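Local coordinates for uncharacterized protein (Bacteroides eggerthii, PDB 4FTD) that is of unknown function but combines a six-bladed beta-propeller with an immunoglobulin-like domain and may take part in carbohydrate metabolism, at residues Val345-Gly359 and Lys425-Gln437. Numbering follows the deposited sequence.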
loop_
_atom_site.group_PDB
_atom_site.type_symbol
_atom_site.label_atom_id
_atom_site.label_comp_id
_atom_site.label_asym_id
_atom_site.label_seq_id
_atom_site.Cartn_x
_atom_site.Cartn_y
_atom_site.Cartn_z
ATOM N N VAL A 345 -3.294 -4.726 -0.532
ATOM C CA VAL A 345 -3.998 -3.595 -1.125
ATOM C C VAL A 345 -4.232 -3.855 -2.602
ATOM O O VAL A 345 -3.266 -4.129 -3.313
ATOM C CB VAL A 345 -3.096 -2.321 -1.047
ATOM C CG1 VAL A 345 -3.797 -1.108 -1.625
ATOM C CG2 VAL A 345 -2.701 -2.050 0.383
ATOM N N THR A 346 -5.496 -3.802 -3.053
ATOM C CA THR A 346 -5.821 -3.889 -4.475
ATOM C C THR A 346 -6.124 -2.483 -4.971
ATOM O O THR A 346 -6.965 -1.800 -4.409
ATOM C CB THR A 346 -7.016 -4.805 -4.762
ATOM O OG1 THR A 346 -6.699 -6.117 -4.299
ATOM C CG2 THR A 346 -7.326 -4.856 -6.295
ATOM N N PHE A 347 -5.449 -2.069 -6.045
ATOM C CA PHE A 347 -5.548 -0.709 -6.546
ATOM C C PHE A 347 -5.315 -0.643 -8.049
ATOM O O PHE A 347 -4.241 -1.043 -8.524
ATOM C CB PHE A 347 -4.529 0.183 -5.837
ATOM C CG PHE A 347 -4.557 1.614 -6.284
ATOM C CD1 PHE A 347 -5.539 2.477 -5.814
ATOM C CD2 PHE A 347 -3.589 2.111 -7.166
ATOM C CE1 PHE A 347 -5.573 3.813 -6.227
ATOM C CE2 PHE A 347 -3.631 3.440 -7.597
ATOM C CZ PHE A 347 -4.619 4.294 -7.121
ATOM N N ASN A 348 -6.316 -0.126 -8.776
ATOM C CA ASN A 348 -6.246 0.080 -10.228
ATOM C C ASN A 348 -5.683 -1.156 -10.946
ATOM O O ASN A 348 -4.720 -1.081 -11.748
ATOM C CB ASN A 348 -5.427 1.363 -10.524
ATOM C CG ASN A 348 -5.550 1.843 -11.967
ATOM O OD1 ASN A 348 -6.592 1.694 -12.598
ATOM N ND2 ASN A 348 -4.469 2.442 -12.491
ATOM N N GLU A 349 -6.277 -2.299 -10.601
ATOM C CA GLU A 349 -5.965 -3.603 -11.200
ATOM C C GLU A 349 -4.593 -4.192 -10.857
ATOM O O GLU A 349 -4.181 -5.176 -11.454
ATOM C CB GLU A 349 -6.216 -3.587 -12.696
ATOM C CG GLU A 349 -7.641 -3.129 -13.010
ATOM C CD GLU A 349 -7.914 -3.044 -14.484
ATOM O OE1 GLU A 349 -7.649 -4.043 -15.187
ATOM O OE2 GLU A 349 -8.389 -1.980 -14.934
ATOM N N GLU A 350 -3.927 -3.641 -9.858
ATOM C CA GLU A 350 -2.711 -4.251 -9.310
ATOM C C GLU A 350 -2.936 -4.615 -7.860
ATOM O O GLU A 350 -3.899 -4.174 -7.270
ATOM C CB GLU A 350 -1.507 -3.338 -9.500
ATOM C CG GLU A 350 -1.053 -3.309 -10.963
ATOM C CD GLU A 350 0.375 -2.823 -11.142
ATOM O OE1 GLU A 350 0.944 -2.100 -10.287
ATOM O OE2 GLU A 350 0.936 -3.187 -12.174
ATOM N N ARG A 351 -2.042 -5.433 -7.310
ATOM C CA ARG A 351 -2.149 -5.941 -5.942
ATOM C C ARG A 351 -0.779 -5.778 -5.285
ATOM O O ARG A 351 0.219 -6.241 -5.811
ATOM C CB ARG A 351 -2.620 -7.413 -5.923
ATOM C CG ARG A 351 -2.685 -8.053 -4.524
ATOM C CD ARG A 351 -3.305 -9.445 -4.539
ATOM N NE ARG A 351 -2.617 -10.205 -5.538
ATOM C CZ ARG A 351 -3.141 -11.124 -6.342
ATOM N NH1 ARG A 351 -4.393 -11.520 -6.212
ATOM N NH2 ARG A 351 -2.364 -11.666 -7.285
ATOM N N TYR A 352 -0.767 -5.097 -4.140
ATOM C CA TYR A 352 0.430 -4.800 -3.384
ATOM C C TYR A 352 0.374 -5.360 -1.964
ATOM O O TYR A 352 -0.709 -5.580 -1.420
ATOM C CB TYR A 352 0.622 -3.278 -3.288
ATOM C CG TYR A 352 0.538 -2.567 -4.603
ATOM C CD1 TYR A 352 1.404 -2.888 -5.636
ATOM C CD2 TYR A 352 -0.417 -1.568 -4.837
ATOM C CE1 TYR A 352 1.319 -2.270 -6.879
ATOM C CE2 TYR A 352 -0.497 -0.931 -6.081
ATOM C CZ TYR A 352 0.375 -1.288 -7.097
ATOM O OH TYR A 352 0.317 -0.678 -8.340
ATOM N N LEU A 353 1.557 -5.605 -1.395
ATOM C CA LEU A 353 1.717 -5.914 0.022
ATOM C C LEU A 353 2.360 -4.682 0.660
ATOM O O LEU A 353 3.428 -4.245 0.234
ATOM C CB LEU A 353 2.612 -7.134 0.254
ATOM C CG LEU A 353 2.781 -7.558 1.727
ATOM C CD1 LEU A 353 1.434 -7.961 2.309
ATOM C CD2 LEU A 353 3.816 -8.667 1.895
ATOM N N LEU A 354 1.658 -4.117 1.642
ATOM C CA LEU A 354 2.096 -2.979 2.451
ATOM C C LEU A 354 2.589 -3.574 3.776
ATOM O O LEU A 354 1.866 -4.371 4.411
ATOM C CB LEU A 354 0.942 -2.007 2.683
ATOM C CG LEU A 354 1.166 -0.853 3.670
ATOM C CD1 LEU A 354 2.315 0.054 3.252
ATOM C CD2 LEU A 354 -0.157 -0.083 3.835
ATOM N N VAL A 355 3.822 -3.258 4.148
ATOM C CA VAL A 355 4.372 -3.705 5.433
ATOM C C VAL A 355 5.124 -2.566 6.061
ATOM O O VAL A 355 5.409 -1.557 5.388
ATOM C CB VAL A 355 5.308 -4.925 5.302
ATOM C CG1 VAL A 355 4.582 -6.127 4.727
ATOM C CG2 VAL A 355 6.562 -4.587 4.501
ATOM N N CYS A 356 5.384 -2.671 7.372
ATOM C CA CYS A 356 6.365 -1.779 8.002
ATOM C C CYS A 356 7.423 -2.628 8.641
ATOM O O CYS A 356 7.092 -3.566 9.394
ATOM C CB CYS A 356 5.724 -0.842 9.043
ATOM S SG CYS A 356 6.846 0.428 9.664
ATOM N N THR A 357 8.699 -2.342 8.379
ATOM C CA THR A 357 9.743 -3.153 9.025
ATOM C C THR A 357 9.949 -2.569 10.452
ATOM O O THR A 357 9.991 -1.362 10.613
ATOM C CB THR A 357 11.032 -3.236 8.195
ATOM O OG1 THR A 357 11.475 -1.905 8.027
ATOM C CG2 THR A 357 10.794 -3.957 6.782
ATOM N N ALA A 358 10.063 -3.433 11.463
ATOM C CA ALA A 358 9.981 -3.026 12.885
ATOM C C ALA A 358 11.275 -2.524 13.511
ATOM O O ALA A 358 11.328 -1.428 14.110
ATOM C CB ALA A 358 9.407 -4.177 13.711
ATOM N N GLY A 359 12.337 -3.318 13.406
ATOM C CA GLY A 359 13.563 -2.960 14.101
ATOM C C GLY A 359 13.510 -3.249 15.595
ATOM O O GLY A 359 13.713 -2.356 16.405
ATOM N N LYS A 425 -13.995 5.164 -10.108
ATOM C CA LYS A 425 -12.734 4.528 -10.476
ATOM C C LYS A 425 -11.621 4.957 -9.499
ATOM O O LYS A 425 -11.574 6.119 -9.053
ATOM C CB LYS A 425 -12.350 4.914 -11.904
ATOM C CG LYS A 425 -11.132 4.177 -12.439
ATOM C CD LYS A 425 -10.693 4.730 -13.787
ATOM C CE LYS A 425 -9.351 4.156 -14.222
ATOM N NZ LYS A 425 -8.677 5.102 -15.139
ATOM N N ASP A 426 -10.706 4.038 -9.200
ATOM C CA ASP A 426 -9.588 4.352 -8.305
ATOM C C ASP A 426 -8.768 5.492 -8.911
ATOM O O ASP A 426 -8.531 5.497 -10.124
ATOM C CB ASP A 426 -8.682 3.149 -8.115
ATOM C CG ASP A 426 -9.344 2.014 -7.372
ATOM O OD1 ASP A 426 -10.397 2.213 -6.731
ATOM O OD2 ASP A 426 -8.761 0.918 -7.407
ATOM N N ALA A 427 -8.370 6.450 -8.063
ATOM C CA ALA A 427 -7.625 7.647 -8.492
ATOM C C ALA A 427 -6.338 7.879 -7.699
ATOM O O ALA A 427 -5.316 8.213 -8.285
ATOM C CB ALA A 427 -8.508 8.877 -8.403
ATOM N N LYS A 428 -6.381 7.694 -6.377
ATOM C CA LYS A 428 -5.234 7.974 -5.517
ATOM C C LYS A 428 -5.077 6.871 -4.465
ATOM O O LYS A 428 -6.045 6.514 -3.807
ATOM C CB LYS A 428 -5.439 9.352 -4.862
ATOM C CG LYS A 428 -4.178 10.063 -4.400
ATOM C CD LYS A 428 -4.456 11.528 -4.040
ATOM C CE LYS A 428 -5.088 11.699 -2.665
ATOM N NZ LYS A 428 -5.229 13.141 -2.301
ATOM N N LEU A 429 -3.856 6.348 -4.308
ATOM C CA LEU A 429 -3.517 5.342 -3.310
ATOM C C LEU A 429 -2.718 6.035 -2.210
ATOM O O LEU A 429 -1.621 6.556 -2.467
ATOM C CB LEU A 429 -2.660 4.213 -3.910
ATOM C CG LEU A 429 -2.109 3.147 -2.948
ATOM C CD1 LEU A 429 -3.269 2.444 -2.273
ATOM C CD2 LEU A 429 -1.188 2.160 -3.666
ATOM N N CYS A 430 -3.235 5.980 -0.991
ATOM C CA CYS A 430 -2.640 6.648 0.171
ATOM C C CYS A 430 -2.211 5.591 1.172
ATOM O O CYS A 430 -3.028 4.787 1.584
ATOM C CB CYS A 430 -3.636 7.609 0.774
ATOM S SG CYS A 430 -4.445 8.701 -0.411
ATOM N N LEU A 431 -0.914 5.547 1.480
ATOM C CA LEU A 431 -0.312 4.541 2.341
ATOM C C LEU A 431 0.207 5.224 3.602
ATOM O O LEU A 431 0.702 6.344 3.552
ATOM C CB LEU A 431 0.829 3.811 1.610
ATOM C CG LEU A 431 0.467 3.204 0.243
ATOM C CD1 LEU A 431 1.714 2.529 -0.313
ATOM C CD2 LEU A 431 -0.695 2.196 0.311
ATOM N N PHE A 432 0.072 4.528 4.718
ATOM C CA PHE A 432 0.496 4.997 6.033
ATOM C C PHE A 432 1.271 3.906 6.715
ATOM O O PHE A 432 0.891 2.724 6.641
ATOM C CB PHE A 432 -0.732 5.319 6.844
ATOM C CG PHE A 432 -0.497 5.579 8.331
ATOM C CD1 PHE A 432 -0.585 4.537 9.260
ATOM C CD2 PHE A 432 -0.353 6.912 8.807
ATOM C CE1 PHE A 432 -0.444 4.783 10.625
ATOM C CE2 PHE A 432 -0.249 7.165 10.162
ATOM C CZ PHE A 432 -0.282 6.091 11.069
ATOM N N ALA A 433 2.316 4.311 7.409
ATOM C CA ALA A 433 3.070 3.470 8.347
ATOM C C ALA A 433 3.442 4.327 9.566
ATOM O O ALA A 433 3.667 5.553 9.461
ATOM C CB ALA A 433 4.333 2.883 7.719
ATOM N N SER A 434 3.478 3.678 10.719
ATOM C CA SER A 434 3.909 4.267 11.978
ATOM C C SER A 434 4.778 3.261 12.694
ATOM O O SER A 434 4.442 2.088 12.728
ATOM C CB SER A 434 2.710 4.539 12.896
ATOM O OG SER A 434 3.156 5.278 14.050
ATOM N N ARG A 435 5.818 3.733 13.354
ATOM C CA ARG A 435 6.710 2.884 14.094
ATOM C C ARG A 435 7.164 3.566 15.372
ATOM O O ARG A 435 7.571 4.751 15.377
ATOM C CB ARG A 435 7.850 2.459 13.211
ATOM C CG ARG A 435 8.768 1.434 13.849
ATOM C CD ARG A 435 9.999 2.081 14.445
ATOM N NE ARG A 435 10.939 1.119 14.976
ATOM C CZ ARG A 435 12.075 1.435 15.587
ATOM N NH1 ARG A 435 12.404 2.704 15.773
ATOM N NH2 ARG A 435 12.892 0.472 16.011
ATOM N N THR A 436 7.094 2.816 16.468
ATOM C CA THR A 436 7.437 3.322 17.814
ATOM C C THR A 436 8.845 3.903 17.907
ATOM O O THR A 436 9.803 3.234 17.529
ATOM C CB THR A 436 7.257 2.238 18.877
ATOM O OG1 THR A 436 5.914 1.752 18.787
ATOM C CG2 THR A 436 7.563 2.767 20.290
ATOM N N GLN A 437 8.926 5.141 18.368
ATOM C CA GLN A 437 10.191 5.909 18.503
ATOM C C GLN A 437 10.804 6.353 17.152
ATOM O O GLN A 437 11.961 6.799 17.110
ATOM C CB GLN A 437 11.230 5.213 19.430
ATOM C CG GLN A 437 10.743 5.104 20.868
ATOM C CD GLN A 437 11.677 4.315 21.788
ATOM O OE1 GLN A 437 11.282 3.330 22.427
ATOM N NE2 GLN A 437 12.910 4.715 21.825
HETATM O O HOH W 1 -9.235 -1.567 -6.832
#
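Leu429 meets three residues of 345-359 through CB and its two methyls. Its CB sits over the centre of the Phe347 ring, 3.6 Å from the centroid, in a CH-pi contact. Asn348 CB lies on the opposite face of that ring. CG is anti to the backbone N (chi1 174°), which carries the methyls on past the ring. CD1 meets Val345 CG1 at 3.6 Å, and CD2 reaches Tyr352 CE2 at 4.0 Å. Farther along, Cys356 SG rests on Ala433 CB. Strands 350-357 and 426-435 belong to neighbouring sheets and run 21° from parallel. The contact is thus sheet-to-sheet packing between two blades of the propeller. Polar bonds hold both ends. Asn348 N, in the type I' turn, gives a nearly straight bond (172°) to Asp426 OD2, which uses its anti lone pair; OD1 forms a salt bridge with Lys420. At the other end Arg435 NE donates to Ala358 O at 2.7 Å, and NH2 donates to Gly359 O at 3.0 Å. A leucine in place of Arg435 would probably leave both carbonyls without these donors and Ser405 O without its NH2 bond. The chemistry implies an apolar seam between blades, its ends fixed by directional bonds to backbone atoms.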